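Local coordinates for protein (sliding clamp) (Enterobacteria phage RB69, PDB 1B77) that forms a three-subunit ring that probably encircles DNA and tethers the replicative polymerase to it, so that synthesis stays processive, at residues S16-I21 with I29-V34; V52-L57 with V90-A95; N179-M184 with A222-D227; A185-Q190 with Y216-E221. All blocks are in the same frame, centred on the assembly; numbering follows the deposited sequence.

Interaction 1: S16-I21 with I29-V34; sequences SINSGI and IMTRAV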
loop_
_atom_site.group_PDB
_atom_site.type_symbol
_atom_site.label_atom_id
_atom_site.label_comp_id
_atom_site.label_asym_id
_atom_site.label_seq_id
_atom_site.Cartn_x
_atom_site.Cartn_y
_atom_site.Cartn_z
ATOM N N SER A 16 0.722 -8.895 -18.263
ATOM C CA SER A 16 1.996 -8.808 -17.575
ATOM C C SER A 16 3.086 -9.376 -18.495
ATOM O O SER A 16 4.276 -9.160 -18.273
ATOM C CB SER A 16 1.954 -9.589 -16.261
ATOM O OG SER A 16 1.958 -10.981 -16.511
ATOM N N ILE A 17 2.673 -10.108 -19.525
ATOM C CA ILE A 17 3.631 -10.667 -20.474
ATOM C C ILE A 17 3.883 -9.670 -21.606
ATOM O O ILE A 17 5.011 -9.511 -22.062
ATOM C CB ILE A 17 3.129 -11.992 -21.079
ATOM C CG1 ILE A 17 3.006 -13.044 -19.975
ATOM C CG2 ILE A 17 4.101 -12.463 -22.173
ATOM C CD1 ILE A 17 2.524 -14.386 -20.441
ATOM N N ASN A 18 2.817 -9.013 -22.047
ATOM C CA ASN A 18 2.863 -8.009 -23.116
ATOM C C ASN A 18 1.732 -7.039 -22.752
ATOM O O ASN A 18 0.579 -7.449 -22.618
ATOM C CB ASN A 18 2.574 -8.663 -24.485
ATOM C CG ASN A 18 2.797 -7.708 -25.667
ATOM O OD1 ASN A 18 2.571 -6.503 -25.569
ATOM N ND2 ASN A 18 3.226 -8.262 -26.799
ATOM N N SER A 19 2.059 -5.763 -22.580
ATOM C CA SER A 19 1.054 -4.770 -22.208
ATOM C C SER A 19 -0.054 -4.603 -23.247
ATOM O O SER A 19 -1.112 -4.031 -22.952
ATOM C CB SER A 19 1.731 -3.419 -21.946
ATOM O OG SER A 19 2.501 -3.015 -23.069
ATOM N N GLY A 20 0.181 -5.091 -24.459
ATOM C CA GLY A 20 -0.826 -4.975 -25.495
ATOM C C GLY A 20 -1.233 -6.340 -26.003
ATOM O O GLY A 20 -0.610 -7.340 -25.656
ATOM N N ILE A 21 -2.280 -6.402 -26.812
ATOM C CA ILE A 21 -2.707 -7.690 -27.339
ATOM C C ILE A 21 -3.613 -7.577 -28.560
ATOM O O ILE A 21 -4.222 -6.536 -28.816
ATOM C CB ILE A 21 -3.451 -8.503 -26.251
ATOM C CG1 ILE A 21 -3.622 -9.953 -26.699
ATOM C CG2 ILE A 21 -4.797 -7.882 -25.969
ATOM C CD1 ILE A 21 -4.117 -10.853 -25.593
ATOM N N ILE A 29 -7.413 -17.134 -26.965
ATOM C CA ILE A 29 -6.567 -15.967 -26.787
ATOM C C ILE A 29 -5.105 -16.384 -26.653
ATOM O O ILE A 29 -4.788 -17.476 -26.162
ATOM C CB ILE A 29 -6.968 -15.158 -25.537
ATOM C CG1 ILE A 29 -6.937 -16.056 -24.303
ATOM C CG2 ILE A 29 -8.351 -14.554 -25.730
ATOM C CD1 ILE A 29 -7.151 -15.323 -23.006
ATOM N N MET A 30 -4.216 -15.516 -27.114
ATOM C CA MET A 30 -2.792 -15.772 -27.025
ATOM C C MET A 30 -2.020 -14.459 -27.067
ATOM O O MET A 30 -2.526 -13.432 -27.522
ATOM C CB MET A 30 -2.325 -16.683 -28.162
ATOM C CG MET A 30 -2.509 -16.113 -29.563
ATOM S SD MET A 30 -1.795 -17.200 -30.832
ATOM C CE MET A 30 -2.444 -16.456 -32.335
ATOM N N THR A 31 -0.787 -14.506 -26.586
ATOM C CA THR A 31 0.056 -13.331 -26.581
ATOM C C THR A 31 1.502 -13.791 -26.543
ATOM O O THR A 31 1.796 -14.956 -26.250
ATOM C CB THR A 31 -0.222 -12.445 -25.345
ATOM O OG1 THR A 31 0.506 -11.214 -25.465
ATOM C CG2 THR A 31 0.207 -13.160 -24.066
ATOM N N ARG A 32 2.404 -12.874 -26.853
ATOM C CA ARG A 32 3.820 -13.183 -26.826
ATOM C C ARG A 32 4.566 -11.911 -26.451
ATOM O O ARG A 32 4.197 -10.821 -26.890
ATOM C CB ARG A 32 4.277 -13.706 -28.189
ATOM C CG ARG A 32 5.776 -13.920 -28.284
ATOM C CD ARG A 32 6.164 -14.780 -29.485
ATOM N NE ARG A 32 7.616 -14.859 -29.610
ATOM C CZ ARG A 32 8.267 -15.652 -30.458
ATOM N NH1 ARG A 32 7.596 -16.454 -31.279
ATOM N NH2 ARG A 32 9.594 -15.639 -30.489
ATOM N N ALA A 33 5.604 -12.055 -25.633
ATOM C CA ALA A 33 6.392 -10.915 -25.186
ATOM C C ALA A 33 7.096 -10.215 -26.348
ATOM O O ALA A 33 7.405 -10.829 -27.373
ATOM C CB ALA A 33 7.415 -11.368 -24.151
ATOM N N VAL A 34 7.332 -8.922 -26.181
ATOM C CA VAL A 34 8.013 -8.140 -27.194
ATOM C C VAL A 34 9.371 -8.761 -27.498
ATOM O O VAL A 34 9.786 -8.808 -28.649
ATOM C CB VAL A 34 8.213 -6.679 -26.722
ATOM C CG1 VAL A 34 9.088 -5.911 -27.719
ATOM C CG2 VAL A 34 6.851 -5.999 -26.589
HETATM O O HOH W 1 6.485 -7.836 -23.713
HETATM O O HOH W 2 -0.762 -9.632 -23.616
#
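The flat carboxamide of N18 lies against the end of strand 28-32 with R32 O in its plane. ND2 gives a hydrogen to that carbonyl, at 2.7 Å from N18 ND2 to R32 O and nearly straight at 163°. The other end of the amide turns back on its own loop: OD1 accepts from G20 N, tilted 35° from the plane of the side-chain carbonyl, which closes an Asx turn. With a bond at each end, the group is fixed in rotation. A chi1 of -172° sets CG, and with it the amide, toward R32. Separately, N18 CB lies 3.4 Å from T31 OG1. Two waters complete the polar seam. One accepts from V34 N and donates to I17 O; the other sits 2.7 Å from both N18 O and T31 OG1. The apolar pair is I17 CG2 on A33 CB at 4.0 Å; at the far end the I21 CD1 methyl rests against a backbone carbonyl, 3.6 Å from M30 O. The loop thus docks on a strand end through one direct hydrogen bond, two waters and a few side-chain contacts, not as a continued sheet. T31, I29 and I21 pack on F14 of helix 5-15, while I17 leans on T38 and A40 of strand 38-44, which is hydrogen-bonded to strand 28-32 in the main sheet.

Interaction 2: V52-L57 with V90-A95; sequences VALYDL and VYWPAA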
loop_
_atom_site.group_PDB
_atom_site.type_symbol
_atom_site.label_atom_id
_atom_site.label_comp_id
_atom_site.label_asym_id
_atom_site.label_seq_id
_atom_site.Cartn_x
_atom_site.Cartn_y
_atom_site.Cartn_z
ATOM N N VAL A 52 -9.730 -6.844 -32.821
ATOM C CA VAL A 52 -9.291 -5.527 -32.394
ATOM C C VAL A 52 -8.014 -5.621 -31.575
ATOM O O VAL A 52 -7.833 -6.540 -30.777
ATOM C CB VAL A 52 -10.399 -4.823 -31.558
ATOM C CG1 VAL A 52 -10.618 -5.575 -30.251
ATOM C CG2 VAL A 52 -10.033 -3.347 -31.314
ATOM N N ALA A 53 -7.124 -4.664 -31.796
ATOM C CA ALA A 53 -5.866 -4.622 -31.088
ATOM C C ALA A 53 -5.967 -3.637 -29.933
ATOM O O ALA A 53 -6.518 -2.547 -30.077
ATOM C CB ALA A 53 -4.746 -4.206 -32.035
ATOM N N LEU A 54 -5.431 -4.028 -28.787
ATOM C CA LEU A 54 -5.431 -3.181 -27.602
ATOM C C LEU A 54 -3.985 -2.832 -27.240
ATOM O O LEU A 54 -3.150 -3.721 -27.073
ATOM C CB LEU A 54 -6.109 -3.908 -26.445
ATOM C CG LEU A 54 -7.625 -4.047 -26.581
ATOM C CD1 LEU A 54 -8.139 -5.106 -25.606
ATOM C CD2 LEU A 54 -8.278 -2.702 -26.327
ATOM N N TYR A 55 -3.700 -1.537 -27.138
ATOM C CA TYR A 55 -2.363 -1.042 -26.806
ATOM C C TYR A 55 -2.074 -1.196 -25.311
ATOM O O TYR A 55 -0.960 -1.544 -24.924
ATOM C CB TYR A 55 -2.255 0.438 -27.177
ATOM C CG TYR A 55 -0.862 1.020 -27.058
ATOM C CD1 TYR A 55 0.139 0.669 -27.958
ATOM C CD2 TYR A 55 -0.544 1.915 -26.035
ATOM C CE1 TYR A 55 1.430 1.198 -27.850
ATOM C CE2 TYR A 55 0.743 2.452 -25.913
ATOM C CZ TYR A 55 1.723 2.090 -26.824
ATOM O OH TYR A 55 2.981 2.637 -26.728
ATOM N N ASP A 56 -3.080 -0.928 -24.482
ATOM C CA ASP A 56 -2.936 -1.009 -23.028
ATOM C C ASP A 56 -4.008 -1.921 -22.444
ATOM O O ASP A 56 -4.994 -1.457 -21.870
ATOM C CB ASP A 56 -3.067 0.387 -22.409
ATOM C CG ASP A 56 -2.642 0.424 -20.944
ATOM O OD1 ASP A 56 -2.613 -0.639 -20.277
ATOM O OD2 ASP A 56 -2.348 1.538 -20.457
ATOM N N LEU A 57 -3.795 -3.223 -22.592
ATOM C CA LEU A 57 -4.727 -4.232 -22.117
ATOM C C LEU A 57 -5.062 -4.116 -20.637
ATOM O O LEU A 57 -6.221 -4.253 -20.247
ATOM C CB LEU A 57 -4.162 -5.626 -22.399
ATOM C CG LEU A 57 -4.966 -6.813 -21.872
ATOM C CD1 LEU A 57 -6.390 -6.732 -22.387
ATOM C CD2 LEU A 57 -4.296 -8.116 -22.305
ATOM N N VAL A 90 -18.823 3.522 -22.330
ATOM C CA VAL A 90 -17.403 3.808 -22.228
ATOM C C VAL A 90 -16.768 3.487 -23.567
ATOM O O VAL A 90 -16.952 2.394 -24.097
ATOM C CB VAL A 90 -16.702 2.940 -21.146
ATOM C CG1 VAL A 90 -15.192 3.190 -21.184
ATOM C CG2 VAL A 90 -17.260 3.251 -19.765
ATOM N N TYR A 91 -16.027 4.438 -24.123
ATOM C CA TYR A 91 -15.347 4.203 -25.385
ATOM C C TYR A 91 -13.869 4.005 -25.084
ATOM O O TYR A 91 -13.300 4.718 -24.258
ATOM C CB TYR A 91 -15.543 5.382 -26.339
ATOM C CG TYR A 91 -16.992 5.656 -26.656
ATOM C CD1 TYR A 91 -17.704 4.834 -27.529
ATOM C CD2 TYR A 91 -17.657 6.728 -26.072
ATOM C CE1 TYR A 91 -19.048 5.075 -27.813
ATOM C CE2 TYR A 91 -18.997 6.979 -26.347
ATOM C CZ TYR A 91 -19.687 6.152 -27.216
ATOM O OH TYR A 91 -21.014 6.407 -27.471
ATOM N N TRP A 92 -13.256 3.022 -25.739
ATOM C CA TRP A 92 -11.841 2.733 -25.539
ATOM C C TRP A 92 -11.157 2.669 -26.901
ATOM O O TRP A 92 -11.682 2.091 -27.848
ATOM C CB TRP A 92 -11.673 1.407 -24.781
ATOM C CG TRP A 92 -10.273 1.170 -24.283
ATOM C CD1 TRP A 92 -9.246 0.577 -24.965
ATOM C CD2 TRP A 92 -9.737 1.554 -23.010
ATOM N NE1 TRP A 92 -8.109 0.569 -24.196
ATOM C CE2 TRP A 92 -8.382 1.164 -22.992
ATOM C CE3 TRP A 92 -10.277 2.198 -21.884
ATOM C CZ2 TRP A 92 -7.550 1.386 -21.887
ATOM C CZ3 TRP A 92 -9.444 2.425 -20.782
ATOM C CH2 TRP A 92 -8.096 2.020 -20.797
ATOM N N PRO A 93 -9.969 3.269 -27.020
ATOM C CA PRO A 93 -9.270 3.252 -28.304
ATOM C C PRO A 93 -8.828 1.897 -28.842
ATOM O O PRO A 93 -8.337 1.044 -28.102
ATOM C CB PRO A 93 -8.086 4.177 -28.055
ATOM C CG PRO A 93 -7.784 3.927 -26.614
ATOM C CD PRO A 93 -9.163 3.962 -25.999
ATOM N N ALA A 94 -9.023 1.727 -30.147
ATOM C CA ALA A 94 -8.616 0.527 -30.864
ATOM C C ALA A 94 -7.243 0.883 -31.411
ATOM O O ALA A 94 -7.086 1.908 -32.070
ATOM C CB ALA A 94 -9.570 0.248 -32.012
ATOM N N ALA A 95 -6.250 0.048 -31.142
ATOM C CA ALA A 95 -4.900 0.326 -31.595
ATOM C C ALA A 95 -4.613 -0.142 -33.018
ATOM O O ALA A 95 -5.213 -1.095 -33.512
ATOM C CB ALA A 95 -3.905 -0.308 -30.642
HETATM O O HOH W 3 -7.305 -2.677 -33.746
HETATM O O HOH W 4 -5.544 0.602 -27.685
HETATM O O HOH W 5 -5.464 0.446 -24.957
#
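For L54 and W92, chi1 puts the tryptophan CG anti to its backbone N (-168°) and the leucine CG anti to its carbonyl carbon (-72°); the leucine CD2 then meets the indole. The two side chains cross at about a right angle, and L54 CD2 touches the pyrrole part, 3.7 Å from W92 CD1, at a slant to the ring. P93 CD lies over one indole face. Further along, A95 CB settles beside the backbone of 53-55, at 3.7 Å from Y55 N, and V52 CG2 packs on A94 CB at 3.7 Å. One direct backbone bond joins the segments, A95 N to A53 O at 2.8 Å. Three waters span the rest. Each accepts from an N-H of 52-57 (A53, Y55 and D56): the first two donate to A95 O and P93 O, and the third also accepts from W92 NE1, 2.8 Å away. Water thus links two segments whose touching parts run 102° apart and cannot pair as a regular ladder. L54 is backbone hydrogen-bonded to I21 of strand 21-23, and D56 OD1 caps S59 N at the start of helix 57-64, whose F60 meets the indole edge-to-face. V90 pairs with an antiparallel strand of the second subunit, extending the sheet across the ring interface, and W92 packs on L133 of that subunit.

Interaction 3: N179-M184 with A222-D227; sequences NFVINM and ADSTHD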
loop_
_atom_site.group_PDB
_atom_site.type_symbol
_atom_site.label_atom_id
_atom_site.label_comp_id
_atom_site.label_asym_id
_atom_site.label_seq_id
_atom_site.Cartn_x
_atom_site.Cartn_y
_atom_site.Cartn_z
ATOM N N ASN A 179 20.494 -29.857 -18.175
ATOM C CA ASN A 179 20.523 -28.720 -17.264
ATOM C C ASN A 179 19.915 -27.548 -18.033
ATOM O O ASN A 179 20.636 -26.725 -18.615
ATOM C CB ASN A 179 21.957 -28.397 -16.843
ATOM C CG ASN A 179 22.021 -27.357 -15.738
ATOM O OD1 ASN A 179 22.092 -26.156 -15.997
ATOM N ND2 ASN A 179 21.973 -27.819 -14.495
ATOM N N PHE A 180 18.583 -27.504 -18.056
ATOM C CA PHE A 180 17.862 -26.452 -18.767
ATOM C C PHE A 180 17.798 -25.188 -17.923
ATOM O O PHE A 180 17.292 -25.202 -16.802
ATOM C CB PHE A 180 16.442 -26.914 -19.126
ATOM C CG PHE A 180 16.401 -28.126 -20.018
ATOM C CD1 PHE A 180 16.709 -28.027 -21.374
ATOM C CD2 PHE A 180 16.043 -29.370 -19.506
ATOM C CE1 PHE A 180 16.657 -29.156 -22.206
ATOM C CE2 PHE A 180 15.989 -30.497 -20.331
ATOM C CZ PHE A 180 16.296 -30.387 -21.680
ATOM N N VAL A 181 18.309 -24.095 -18.482
ATOM C CA VAL A 181 18.352 -22.810 -17.795
ATOM C C VAL A 181 17.237 -21.853 -18.211
ATOM O O VAL A 181 17.017 -21.615 -19.403
ATOM C CB VAL A 181 19.706 -22.121 -18.041
ATOM C CG1 VAL A 181 19.783 -20.815 -17.261
ATOM C CG2 VAL A 181 20.826 -23.057 -17.656
ATOM N N ILE A 182 16.551 -21.288 -17.222
ATOM C CA ILE A 182 15.459 -20.357 -17.481
ATOM C C ILE A 182 15.640 -19.018 -16.771
ATOM O O ILE A 182 15.961 -18.975 -15.585
ATOM C CB ILE A 182 14.098 -20.966 -17.057
ATOM C CG1 ILE A 182 13.741 -22.131 -17.982
ATOM C CG2 ILE A 182 13.003 -19.904 -17.088
ATOM C CD1 ILE A 182 12.486 -22.871 -17.582
ATOM N N ASN A 183 15.447 -17.930 -17.507
ATOM C CA ASN A 183 15.557 -16.595 -16.938
ATOM C C ASN A 183 14.284 -16.393 -16.117
ATOM O O ASN A 183 13.184 -16.364 -16.661
ATOM C CB ASN A 183 15.654 -15.546 -18.054
ATOM C CG ASN A 183 15.569 -14.111 -17.529
ATOM O OD1 ASN A 183 15.931 -13.826 -16.383
ATOM N ND2 ASN A 183 15.101 -13.197 -18.381
ATOM N N MET A 184 14.443 -16.264 -14.807
ATOM C CA MET A 184 13.293 -16.114 -13.936
ATOM C C MET A 184 12.354 -14.983 -14.322
ATOM O O MET A 184 11.180 -14.998 -13.969
ATOM C CB MET A 184 13.739 -15.922 -12.489
ATOM C CG MET A 184 12.644 -16.246 -11.500
ATOM S SD MET A 184 12.540 -18.002 -11.044
ATOM C CE MET A 184 12.309 -18.793 -12.578
ATOM N N ALA A 222 21.000 -19.909 -23.522
ATOM C CA ALA A 222 22.055 -20.492 -24.341
ATOM C C ALA A 222 22.988 -21.383 -23.528
ATOM O O ALA A 222 23.591 -22.309 -24.065
ATOM C CB ALA A 222 22.851 -19.384 -25.030
ATOM N N ASP A 223 23.103 -21.112 -22.233
ATOM C CA ASP A 223 23.970 -21.920 -21.388
ATOM C C ASP A 223 23.315 -23.230 -20.965
ATOM O O ASP A 223 23.839 -23.961 -20.121
ATOM C CB ASP A 223 24.426 -21.121 -20.164
ATOM C CG ASP A 223 23.302 -20.332 -19.525
ATOM O OD1 ASP A 223 22.611 -19.572 -20.247
ATOM O OD2 ASP A 223 23.119 -20.461 -18.298
ATOM N N SER A 224 22.162 -23.530 -21.555
ATOM C CA SER A 224 21.473 -24.777 -21.261
ATOM C C SER A 224 22.282 -25.878 -21.940
ATOM O O SER A 224 22.985 -25.624 -22.920
ATOM C CB SER A 224 20.055 -24.769 -21.850
ATOM O OG SER A 224 19.261 -23.724 -21.322
ATOM N N THR A 225 22.189 -27.095 -21.418
ATOM C CA THR A 225 22.888 -28.239 -21.994
ATOM C C THR A 225 22.028 -29.482 -21.805
ATOM O O THR A 225 21.362 -29.625 -20.782
ATOM C CB THR A 225 24.259 -28.485 -21.314
ATOM O OG1 THR A 225 24.074 -28.627 -19.900
ATOM C CG2 THR A 225 25.214 -27.331 -21.590
ATOM N N HIS A 226 22.035 -30.370 -22.797
ATOM C CA HIS A 226 21.263 -31.607 -22.723
ATOM C C HIS A 226 21.900 -32.716 -23.559
ATOM O O HIS A 226 22.743 -32.452 -24.417
ATOM C CB HIS A 226 19.835 -31.378 -23.211
ATOM C CG HIS A 226 19.743 -31.043 -24.663
ATOM N ND1 HIS A 226 20.025 -29.785 -25.157
ATOM C CD2 HIS A 226 19.423 -31.803 -25.733
ATOM C CE1 HIS A 226 19.877 -29.789 -26.471
ATOM N NE2 HIS A 226 19.513 -30.998 -26.846
ATOM N N ASP A 227 21.468 -33.949 -23.306
ATOM C CA ASP A 227 21.969 -35.132 -24.007
ATOM C C ASP A 227 21.115 -35.497 -25.215
ATOM O O ASP A 227 21.605 -36.127 -26.150
ATOM C CB ASP A 227 21.987 -36.339 -23.062
ATOM C CG ASP A 227 23.045 -36.231 -21.987
ATOM O OD1 ASP A 227 23.224 -35.131 -21.419
ATOM O OD2 ASP A 227 23.694 -37.259 -21.694
HETATM O O HOH W 6 24.347 -25.460 -18.152
#
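Backbone bonds first: N179 and T225 form an antiparallel hydrogen-bonded pair. N179 N donates to T225 O at 2.8 Å, nearly along the C=O axis, while the return bond from T225 N to N179 O is longer, 3.2 Å, with the donor 50° above the carbonyl plane. That oxygen also receives a CA-H...O contact from S224 CA, at 3.4 Å. Side-chain bonding then takes over from the ladder. S224 OG, anti to the carbonyl carbon (chi1 -60°), accepts from V181 N at 3.0 Å and gives its own proton to E221 O, serving V181 N just before strand 225-226 begins. A water donates to both N179 OD1 and D223 O. Van der Waals contacts complete the seam. The two V181 methyls straddle a carboxylate oxygen, D223 OD2, each 3.5 Å from it, and the carboxylate has a long, weak ion pair with K154. The F180 ring, through CZ and CE1, meets the H226 methylene, CB, at a slant and 4.0 Å, and the imidazole leads away. Together these bonds lay the short strand 225-226 beside strand 178-183, as the edge strand of a five-stranded antiparallel sheet in the C-terminal half of this processivity factor.

Interaction 4: A185-Q190 with Y216-E221; sequences ANMKIQ and YVIAME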
loop_
_atom_site.group_PDB
_atom_site.type_symbol
_atom_site.label_atom_id
_atom_site.label_comp_id
_atom_site.label_asym_id
_atom_site.label_seq_id
_atom_site.Cartn_x
_atom_site.Cartn_y
_atom_site.Cartn_z
ATOM N N ALA A 185 12.868 -14.002 -15.052
ATOM C CA ALA A 185 12.047 -12.871 -15.458
ATOM C C ALA A 185 10.975 -13.274 -16.462
ATOM O O ALA A 185 10.048 -12.502 -16.720
ATOM C CB ALA A 185 12.922 -11.776 -16.047
ATOM N N ASN A 186 11.095 -14.469 -17.035
ATOM C CA ASN A 186 10.112 -14.921 -18.013
ATOM C C ASN A 186 9.051 -15.841 -17.410
ATOM O O ASN A 186 8.154 -16.293 -18.118
ATOM C CB ASN A 186 10.811 -15.648 -19.161
ATOM C CG ASN A 186 11.914 -14.825 -19.773
ATOM O OD1 ASN A 186 11.707 -13.667 -20.125
ATOM N ND2 ASN A 186 13.094 -15.417 -19.913
ATOM N N MET A 187 9.162 -16.114 -16.110
ATOM C CA MET A 187 8.211 -17.000 -15.430
ATOM C C MET A 187 6.952 -16.277 -14.964
ATOM O O MET A 187 6.628 -16.289 -13.774
ATOM C CB MET A 187 8.888 -17.667 -14.226
ATOM C CG MET A 187 9.994 -18.633 -14.597
ATOM S SD MET A 187 9.402 -20.120 -15.421
ATOM C CE MET A 187 8.751 -21.030 -14.014
ATOM N N LYS A 188 6.249 -15.658 -15.908
ATOM C CA LYS A 188 5.017 -14.919 -15.619
ATOM C C LYS A 188 3.846 -15.904 -15.545
ATOM O O LYS A 188 2.781 -15.659 -16.105
ATOM C CB LYS A 188 4.741 -13.899 -16.733
ATOM C CG LYS A 188 5.930 -13.027 -17.119
ATOM C CD LYS A 188 6.232 -11.967 -16.080
ATOM C CE LYS A 188 7.486 -11.190 -16.451
ATOM N NZ LYS A 188 7.386 -10.541 -17.789
ATOM N N ILE A 189 4.064 -17.016 -14.857
ATOM C CA ILE A 189 3.055 -18.060 -14.711
ATOM C C ILE A 189 2.099 -17.782 -13.553
ATOM O O ILE A 189 2.536 -17.626 -12.416
ATOM C CB ILE A 189 3.736 -19.422 -14.450
ATOM C CG1 ILE A 189 4.489 -19.875 -15.697
ATOM C CG2 ILE A 189 2.713 -20.457 -14.050
ATOM C CD1 ILE A 189 5.726 -19.084 -15.979
ATOM N N GLN A 190 0.800 -17.739 -13.829
ATOM C CA GLN A 190 -0.171 -17.495 -12.762
ATOM C C GLN A 190 -0.231 -18.714 -11.828
ATOM O O GLN A 190 0.123 -19.814 -12.226
ATOM C CB GLN A 190 -1.563 -17.209 -13.352
ATOM C CG GLN A 190 -2.213 -18.384 -14.078
ATOM C CD GLN A 190 -3.656 -18.097 -14.480
ATOM O OE1 GLN A 190 -4.399 -19.003 -14.841
ATOM N NE2 GLN A 190 -4.049 -16.837 -14.430
ATOM N N TYR A 216 1.907 -22.119 -21.195
ATOM C CA TYR A 216 2.970 -21.155 -21.456
ATOM C C TYR A 216 4.145 -21.841 -22.123
ATOM O O TYR A 216 4.437 -23.003 -21.834
ATOM C CB TYR A 216 3.503 -20.518 -20.169
ATOM C CG TYR A 216 2.499 -19.820 -19.287
ATOM C CD1 TYR A 216 1.778 -20.527 -18.336
ATOM C CD2 TYR A 216 2.318 -18.440 -19.361
ATOM C CE1 TYR A 216 0.906 -19.883 -17.464
ATOM C CE2 TYR A 216 1.440 -17.781 -18.488
ATOM C CZ TYR A 216 0.744 -18.514 -17.542
ATOM O OH TYR A 216 -0.092 -17.886 -16.649
ATOM N N VAL A 217 4.805 -21.123 -23.025
ATOM C CA VAL A 217 5.999 -21.631 -23.692
ATOM C C VAL A 217 7.090 -20.596 -23.435
ATOM O O VAL A 217 6.967 -19.424 -23.811
ATOM C CB VAL A 217 5.820 -21.807 -25.218
ATOM C CG1 VAL A 217 7.181 -22.117 -25.860
ATOM C CG2 VAL A 217 4.846 -22.959 -25.506
ATOM N N ILE A 218 8.147 -21.032 -22.766
ATOM C CA ILE A 218 9.237 -20.140 -22.437
ATOM C C ILE A 218 10.549 -20.603 -23.049
ATOM O O ILE A 218 10.939 -21.764 -22.914
ATOM C CB ILE A 218 9.403 -20.034 -20.909
ATOM C CG1 ILE A 218 8.098 -19.517 -20.288
ATOM C CG2 ILE A 218 10.556 -19.114 -20.574
ATOM C CD1 ILE A 218 8.000 -19.712 -18.795
ATOM N N ALA A 219 11.219 -19.679 -23.727
ATOM C CA ALA A 219 12.503 -19.968 -24.350
ATOM C C ALA A 219 13.532 -20.156 -23.248
ATOM O O ALA A 219 13.458 -19.504 -22.209
ATOM C CB ALA A 219 12.913 -18.814 -25.261
ATOM N N MET A 220 14.482 -21.055 -23.462
ATOM C CA MET A 220 15.513 -21.293 -22.465
ATOM C C MET A 220 16.839 -20.663 -22.880
ATOM O O MET A 220 17.045 -20.337 -24.047
ATOM C CB MET A 220 15.672 -22.794 -22.213
ATOM C CG MET A 220 14.422 -23.425 -21.604
ATOM S SD MET A 220 14.598 -25.194 -21.305
ATOM C CE MET A 220 13.453 -25.411 -20.015
ATOM N N GLU A 221 17.728 -20.490 -21.910
ATOM C CA GLU A 221 19.023 -19.858 -22.140
ATOM C C GLU A 221 20.043 -20.642 -22.955
ATOM O O GLU A 221 19.971 -21.866 -23.061
ATOM C CB GLU A 221 19.639 -19.461 -20.800
ATOM C CG GLU A 221 18.719 -18.577 -19.980
ATOM C CD GLU A 221 18.209 -17.406 -20.781
ATOM O OE1 GLU A 221 19.047 -16.634 -21.290
ATOM O OE2 GLU A 221 16.972 -17.259 -20.910
#
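I189 lies over one face of the Y216 ring, its CG1 4.0 Å from the ring centroid and 18° off the normal, a CH-pi contact offset toward the rim at CD1. The two side chains cross obliquely. Main-chain CA of I189 covers the same ring nearer the hydroxyl end, at 3.7 Å from Y216 CZ. Past that end the chain turns so that Q190 N points at the phenol oxygen: Q190 N donates to Y216 OH at 3.0 Å and 172°, while the extended Q190 side chain crosses the tyrosine at about a right angle, with CG 3.4 Å from Y216 OH. Two residues beyond Y216, I218 projects from the same side of the strand. Its CD1 meets I189 CD1 at 3.7 Å, and M187 SD at the same distance, the bent methionine crossing it at about a right angle. CG2 of I218 rests on N186 CB at 3.8 Å. Inverse gamma turns centred on M187 and K188, each closed by a weak backbone bond, coil the loop so that M187 and I189 can both reach the strand. N13 of helix 5-15 serves both partners, its OD1 bonding Y216 OH and its ND2 bonding K188 O, and T38 OG1 bonds N186 O. Chemically, this is an apolar contact bordered by polar bonds, among them those of the phenol, which is gripped by a donor from the loop and an acceptor from the helix; this should hold its ring in place and leave the buried hydroxyl satisfied.

How the interactions relate
Interactions 1 to 3 come in chain order, while interaction 4 falls between the segments of interaction 3. Interactions 1 and 2, with centres about 14 Å apart, join where strand 21-23 pairs with strand 52-54. Interactions 1 and 4, centres about 12 Å apart, bear on the same six-stranded sheet and touch where I17 packs on K188 and Y216, tying the N-terminal family region to the C-terminal one. Interactions 3 and 4 meet through V181 and E221, strand 215-219 leading into strand 225-226. Interaction 2, near a subunit interface, and interaction 3 lie on opposite sides of the chain's centre, their centres about 37 Å apart. Touching in the order 2, 1, 4, 3, the contacts form a continuous series.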